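Local coordinates for protein epoxide hydrolase (Aspergillus niger, PDB 3G02) that probably hydrolyses epoxides to diols, being an alpha/beta-hydrolase-fold enzyme deposited here as an enantioselective variant produced by directed evolution, at residues R76-F88 against F122-E134. The protein carries 9 engineered substitutions. Numbering follows the deposited sequence.
Sequences RPFEARLNSFPQF and FVEFYPILQLFRE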
loop_
_atom_site.group_PDB
_atom_site.type_symbol
_atom_site.label_atom_id
_atom_site.label_comp_id
_atom_site.label_asym_id
_atom_site.label_seq_id
_atom_site.Cartn_x
_atom_site.Cartn_y
_atom_site.Cartn_z
ATOM N N ARG A 76 17.660 -7.178 24.102
ATOM C CA ARG A 76 18.619 -8.187 24.579
ATOM C C ARG A 76 18.029 -9.524 25.063
ATOM O O ARG A 76 18.539 -10.576 24.675
ATOM C CB ARG A 76 19.586 -7.597 25.619
ATOM C CG ARG A 76 20.499 -6.496 25.091
ATOM C CD ARG A 76 21.440 -6.986 23.994
ATOM N NE ARG A 76 22.287 -5.899 23.507
ATOM C CZ ARG A 76 22.787 -5.819 22.276
ATOM N NH1 ARG A 76 22.521 -6.755 21.375
ATOM N NH2 ARG A 76 23.543 -4.783 21.939
ATOM N N PRO A 77 16.970 -9.502 25.906
ATOM C CA PRO A 77 16.333 -10.778 26.267
ATOM C C PRO A 77 15.791 -11.569 25.070
ATOM O O PRO A 77 15.900 -12.799 25.041
ATOM C CB PRO A 77 15.184 -10.347 27.186
ATOM C CG PRO A 77 15.639 -9.052 27.763
ATOM C CD PRO A 77 16.335 -8.375 26.612
ATOM N N PHE A 78 15.213 -10.871 24.094
ATOM C CA PHE A 78 14.755 -11.519 22.871
ATOM C C PHE A 78 15.925 -12.103 22.085
ATOM O O PHE A 78 15.858 -13.240 21.618
ATOM C CB PHE A 78 13.956 -10.534 22.014
ATOM C CG PHE A 78 13.520 -11.087 20.681
ATOM C CD1 PHE A 78 12.716 -12.222 20.596
ATOM C CD2 PHE A 78 13.900 -10.449 19.507
ATOM C CE1 PHE A 78 12.311 -12.718 19.354
ATOM C CE2 PHE A 78 13.500 -10.935 18.265
ATOM C CZ PHE A 78 12.705 -12.071 18.189
ATOM N N GLU A 79 16.996 -11.322 21.955
ATOM C CA GLU A 79 18.215 -11.778 21.297
ATOM C C GLU A 79 18.769 -13.032 21.977
ATOM O O GLU A 79 19.189 -13.973 21.303
ATOM C CB GLU A 79 19.256 -10.665 21.300
ATOM C CG GLU A 79 20.514 -10.961 20.521
ATOM C CD GLU A 79 21.454 -9.778 20.520
ATOM O OE1 GLU A 79 22.035 -9.481 21.588
ATOM O OE2 GLU A 79 21.597 -9.135 19.461
ATOM N N ALA A 80 18.747 -13.047 23.309
ATOM C CA ALA A 80 19.186 -14.222 24.062
ATOM C C ALA A 80 18.328 -15.446 23.749
ATOM O O ALA A 80 18.846 -16.563 23.633
ATOM C CB ALA A 80 19.188 -13.934 25.553
ATOM N N ARG A 81 17.022 -15.230 23.595
ATOM C CA ARG A 81 16.111 -16.301 23.193
ATOM C C ARG A 81 16.437 -16.805 21.784
ATOM O O ARG A 81 16.441 -18.010 21.539
ATOM C CB ARG A 81 14.652 -15.844 23.281
ATOM C CG ARG A 81 13.638 -16.952 23.030
ATOM C CD ARG A 81 12.247 -16.561 23.508
ATOM N NE ARG A 81 11.593 -15.597 22.624
ATOM C CZ ARG A 81 10.907 -15.916 21.526
ATOM N NH1 ARG A 81 10.784 -17.184 21.151
ATOM N NH2 ARG A 81 10.345 -14.962 20.797
ATOM N N LEU A 82 16.718 -15.885 20.865
ATOM C CA LEU A 82 17.154 -16.266 19.518
ATOM C C LEU A 82 18.364 -17.197 19.583
ATOM O O LEU A 82 18.407 -18.234 18.916
ATOM C CB LEU A 82 17.479 -15.027 18.675
ATOM C CG LEU A 82 16.332 -14.064 18.341
ATOM C CD1 LEU A 82 16.815 -12.982 17.394
ATOM C CD2 LEU A 82 15.175 -14.813 17.728
ATOM N N ASN A 83 19.326 -16.825 20.425
ATOM C CA ASN A 83 20.586 -17.548 20.552
ATOM C C ASN A 83 20.510 -18.808 21.419
ATOM O O ASN A 83 21.518 -19.496 21.603
ATOM C CB ASN A 83 21.672 -16.596 21.059
ATOM C CG ASN A 83 22.039 -15.534 20.035
ATOM O OD1 ASN A 83 21.969 -15.771 18.827
ATOM N ND2 ASN A 83 22.434 -14.361 20.515
ATOM N N SER A 84 19.314 -19.115 21.920
ATOM C CA SER A 84 19.098 -20.309 22.742
ATOM C C SER A 84 19.000 -21.599 21.928
ATOM O O SER A 84 19.064 -22.691 22.493
ATOM C CB SER A 84 17.863 -20.144 23.640
ATOM O OG SER A 84 16.661 -20.131 22.890
ATOM N N PHE A 85 18.836 -21.473 20.611
ATOM C CA PHE A 85 18.781 -22.624 19.713
ATOM C C PHE A 85 19.958 -22.587 18.747
ATOM O O PHE A 85 20.488 -21.508 18.472
ATOM C CB PHE A 85 17.461 -22.638 18.932
ATOM C CG PHE A 85 16.275 -23.041 19.758
ATOM C CD1 PHE A 85 15.889 -24.376 19.847
ATOM C CD2 PHE A 85 15.541 -22.084 20.455
ATOM C CE1 PHE A 85 14.791 -24.748 20.618
ATOM C CE2 PHE A 85 14.439 -22.449 21.226
ATOM C CZ PHE A 85 14.065 -23.782 21.305
ATOM N N PRO A 86 20.381 -23.763 18.239
ATOM C CA PRO A 86 21.462 -23.770 17.249
ATOM C C PRO A 86 21.082 -22.966 16.009
ATOM O O PRO A 86 19.998 -23.160 15.457
ATOM C CB PRO A 86 21.610 -25.255 16.892
ATOM C CG PRO A 86 21.074 -25.981 18.091
ATOM C CD PRO A 86 19.921 -25.130 18.548
ATOM N N GLN A 87 21.962 -22.048 15.615
ATOM C CA GLN A 87 21.826 -21.307 14.359
ATOM C C GLN A 87 23.120 -21.406 13.574
ATOM O O GLN A 87 24.210 -21.475 14.157
ATOM C CB GLN A 87 21.547 -19.828 14.604
ATOM C CG GLN A 87 20.292 -19.495 15.382
ATOM C CD GLN A 87 20.216 -18.014 15.662
ATOM O OE1 GLN A 87 19.702 -17.249 14.851
ATOM N NE2 GLN A 87 20.749 -17.594 16.803
ATOM N N PHE A 88 22.995 -21.386 12.251
ATOM C CA PHE A 88 24.141 -21.462 11.354
ATOM C C PHE A 88 23.913 -20.595 10.130
ATOM O O PHE A 88 22.785 -20.176 9.855
ATOM C CB PHE A 88 24.369 -22.906 10.895
ATOM C CG PHE A 88 24.448 -23.903 12.017
ATOM C CD1 PHE A 88 23.292 -24.512 12.503
ATOM C CD2 PHE A 88 25.677 -24.240 12.580
ATOM C CE1 PHE A 88 23.356 -25.436 13.541
ATOM C CE2 PHE A 88 25.754 -25.166 13.617
ATOM C CZ PHE A 88 24.593 -25.766 14.099
ATOM N N PHE A 122 12.128 -17.291 10.695
ATOM C CA PHE A 122 12.520 -18.527 11.368
ATOM C C PHE A 122 12.048 -18.599 12.828
ATOM O O PHE A 122 11.779 -19.691 13.349
ATOM C CB PHE A 122 14.044 -18.721 11.285
ATOM C CG PHE A 122 14.835 -17.802 12.179
ATOM C CD1 PHE A 122 15.061 -16.477 11.818
ATOM C CD2 PHE A 122 15.363 -18.266 13.385
ATOM C CE1 PHE A 122 15.787 -15.631 12.644
ATOM C CE2 PHE A 122 16.090 -17.428 14.219
ATOM C CZ PHE A 122 16.309 -16.106 13.851
ATOM N N VAL A 123 11.921 -17.429 13.450
ATOM C CA VAL A 123 11.546 -17.305 14.857
ATOM C C VAL A 123 10.157 -17.885 15.118
ATOM O O VAL A 123 9.888 -18.413 16.196
ATOM C CB VAL A 123 11.605 -15.827 15.318
ATOM C CG1 VAL A 123 11.327 -15.702 16.814
ATOM C CG2 VAL A 123 12.962 -15.229 14.990
ATOM N N GLU A 124 9.281 -17.802 14.123
ATOM C CA GLU A 124 7.932 -18.338 14.263
ATOM C C GLU A 124 7.904 -19.806 14.668
ATOM O O GLU A 124 6.912 -20.276 15.232
ATOM C CB GLU A 124 7.153 -18.162 12.971
ATOM C CG GLU A 124 6.830 -16.732 12.658
ATOM C CD GLU A 124 6.012 -16.597 11.397
ATOM O OE1 GLU A 124 6.332 -17.279 10.401
ATOM O OE2 GLU A 124 5.052 -15.805 11.402
ATOM N N PHE A 125 8.975 -20.533 14.361
ATOM C CA PHE A 125 9.040 -21.953 14.678
ATOM C C PHE A 125 9.707 -22.266 16.010
ATOM O O PHE A 125 9.800 -23.432 16.390
ATOM C CB PHE A 125 9.701 -22.727 13.529
ATOM C CG PHE A 125 8.854 -22.794 12.293
ATOM C CD1 PHE A 125 7.791 -23.689 12.217
ATOM C CD2 PHE A 125 9.098 -21.948 11.211
ATOM C CE1 PHE A 125 6.984 -23.751 11.084
ATOM C CE2 PHE A 125 8.301 -22.003 10.073
ATOM C CZ PHE A 125 7.243 -22.906 10.007
ATOM N N TYR A 126 10.157 -21.232 16.719
ATOM C CA TYR A 126 10.819 -21.431 18.011
ATOM C C TYR A 126 9.942 -22.133 19.061
ATOM O O TYR A 126 10.424 -23.048 19.722
ATOM C CB TYR A 126 11.427 -20.127 18.545
ATOM C CG TYR A 126 12.878 -19.924 18.136
ATOM C CD1 TYR A 126 13.332 -20.295 16.863
ATOM C CD2 TYR A 126 13.793 -19.350 19.018
ATOM C CE1 TYR A 126 14.661 -20.110 16.489
ATOM C CE2 TYR A 126 15.121 -19.156 18.648
ATOM C CZ TYR A 126 15.546 -19.543 17.389
ATOM O OH TYR A 126 16.860 -19.352 17.029
ATOM N N PRO A 127 8.662 -21.721 19.222
ATOM C CA PRO A 127 7.811 -22.503 20.130
ATOM C C PRO A 127 7.773 -24.002 19.818
ATOM O O PRO A 127 7.833 -24.816 20.745
ATOM C CB PRO A 127 6.433 -21.853 19.953
ATOM C CG PRO A 127 6.771 -20.424 19.666
ATOM C CD PRO A 127 7.935 -20.542 18.706
ATOM N N ILE A 128 7.705 -24.364 18.537
ATOM C CA ILE A 128 7.721 -25.777 18.141
ATOM C C ILE A 128 9.077 -26.439 18.422
ATOM O O ILE A 128 9.133 -27.556 18.941
ATOM C CB ILE A 128 7.268 -25.970 16.671
ATOM C CG1 ILE A 128 5.751 -25.761 16.569
ATOM C CG2 ILE A 128 7.685 -27.351 16.136
ATOM C CD1 ILE A 128 5.196 -25.774 15.160
ATOM N N LEU A 129 10.167 -25.749 18.095
ATOM C CA LEU A 129 11.500 -26.256 18.427
ATOM C C LEU A 129 11.650 -26.504 19.928
ATOM O O LEU A 129 12.231 -27.514 20.342
ATOM C CB LEU A 129 12.600 -25.315 17.918
ATOM C CG LEU A 129 12.733 -25.139 16.400
ATOM C CD1 LEU A 129 13.950 -24.280 16.097
ATOM C CD2 LEU A 129 12.817 -26.477 15.672
ATOM N N GLN A 130 11.109 -25.594 20.737
ATOM C CA GLN A 130 11.166 -25.726 22.193
ATOM C C GLN A 130 10.435 -26.981 22.665
ATOM O O GLN A 130 10.952 -27.723 23.504
ATOM C CB GLN A 130 10.597 -24.477 22.874
ATOM C CG GLN A 130 10.637 -24.523 24.411
ATOM C CD GLN A 130 12.054 -24.578 24.980
ATOM O OE1 GLN A 130 12.992 -24.020 24.408
ATOM N NE2 GLN A 130 12.205 -25.240 26.122
ATOM N N LEU A 131 9.252 -27.227 22.109
ATOM C CA LEU A 131 8.491 -28.424 22.449
ATOM C C LEU A 131 9.300 -29.683 22.141
ATOM O O LEU A 131 9.375 -30.592 22.968
ATOM C CB LEU A 131 7.148 -28.446 21.718
ATOM C CG LEU A 131 6.108 -27.394 22.119
ATOM C CD1 LEU A 131 4.979 -27.375 21.108
ATOM C CD2 LEU A 131 5.567 -27.631 23.530
ATOM N N PHE A 132 9.928 -29.719 20.968
ATOM C CA PHE A 132 10.766 -30.859 20.598
ATOM C C PHE A 132 11.949 -31.058 21.541
ATOM O O PHE A 132 12.220 -32.187 21.963
ATOM C CB PHE A 132 11.249 -30.744 19.150
ATOM C CG PHE A 132 10.279 -31.295 18.144
ATOM C CD1 PHE A 132 10.112 -32.672 18.002
ATOM C CD2 PHE A 132 9.535 -30.445 17.333
ATOM C CE1 PHE A 132 9.217 -33.199 17.071
ATOM C CE2 PHE A 132 8.641 -30.962 16.397
ATOM C CZ PHE A 132 8.479 -32.341 16.265
ATOM N N ARG A 133 12.641 -29.969 21.878
ATOM C CA ARG A 133 13.804 -30.030 22.767
ATOM C C ARG A 133 13.421 -30.458 24.188
ATOM O O ARG A 133 14.213 -31.096 24.885
ATOM C CB ARG A 133 14.542 -28.688 22.795
ATOM C CG ARG A 133 15.860 -28.720 23.555
ATOM C CD ARG A 133 16.757 -27.565 23.171
ATOM N NE ARG A 133 16.238 -26.276 23.623
ATOM C CZ ARG A 133 16.841 -25.112 23.395
ATOM N NH1 ARG A 133 17.981 -25.077 22.717
ATOM N NH2 ARG A 133 16.302 -23.985 23.844
ATOM N N GLU A 134 12.213 -30.094 24.610
ATOM C CA GLU A 134 11.695 -30.475 25.924
ATOM C C GLU A 134 11.339 -31.958 25.999
ATOM O O GLU A 134 11.353 -32.552 27.081
ATOM C CB GLU A 134 10.457 -29.646 26.268
ATOM C CG GLU A 134 10.771 -28.226 26.693
ATOM C CD GLU A 134 9.547 -27.336 26.781
ATOM O OE1 GLU A 134 8.490 -27.683 26.209
ATOM O OE2 GLU A 134 9.652 -26.272 27.427
HETATM O O HOH W 1 8.963 -17.245 18.682
#
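Phe78 meets Val123 at its ring edge, where CE1 lies 4.0 Å from the methyl CG1 of Val123. One turn on, Arg81 bends at chi3 (75°) and brings NH1 to a water that donates to Val123 O, bridging the segments. CD2 of Leu82 packs 3.5 Å from Val123 CG2, and the carbonyl of Leu82 accepts from Tyr126 OH at 2.7 Å, in the carbonyl plane and on a lone pair. In this alpha/beta-hydrolase fold a type I turn from Leu82 to Phe85, followed by Pro86, leads from helix 75-82 to outermost strand 87-92; the turn packs on helix 126-135, whose Leu129 reaches Leu145 of strand 143-148. Ser84 OG hydrogen-bonds back to Arg81 O. The turn exemplifies how one arginine can serve a carbonyl and the neighbouring ring together: Arg133 NH1 gives Ser84 O a nearly straight bond (171°) of 2.6 Å, while its guanidinium lies flat on Phe85 in a cation-pi stack, CZ 3.7 Å from the ring centroid. The Phe85 edge points at the Tyr126 face, ring planes at 58°. Leu129 CB touches Phe85 CE1 at 3.5 Å. Gln87, whose OE1 is hydrogen-bonded to His98 NE2, passes Tyr126 OH with its CG.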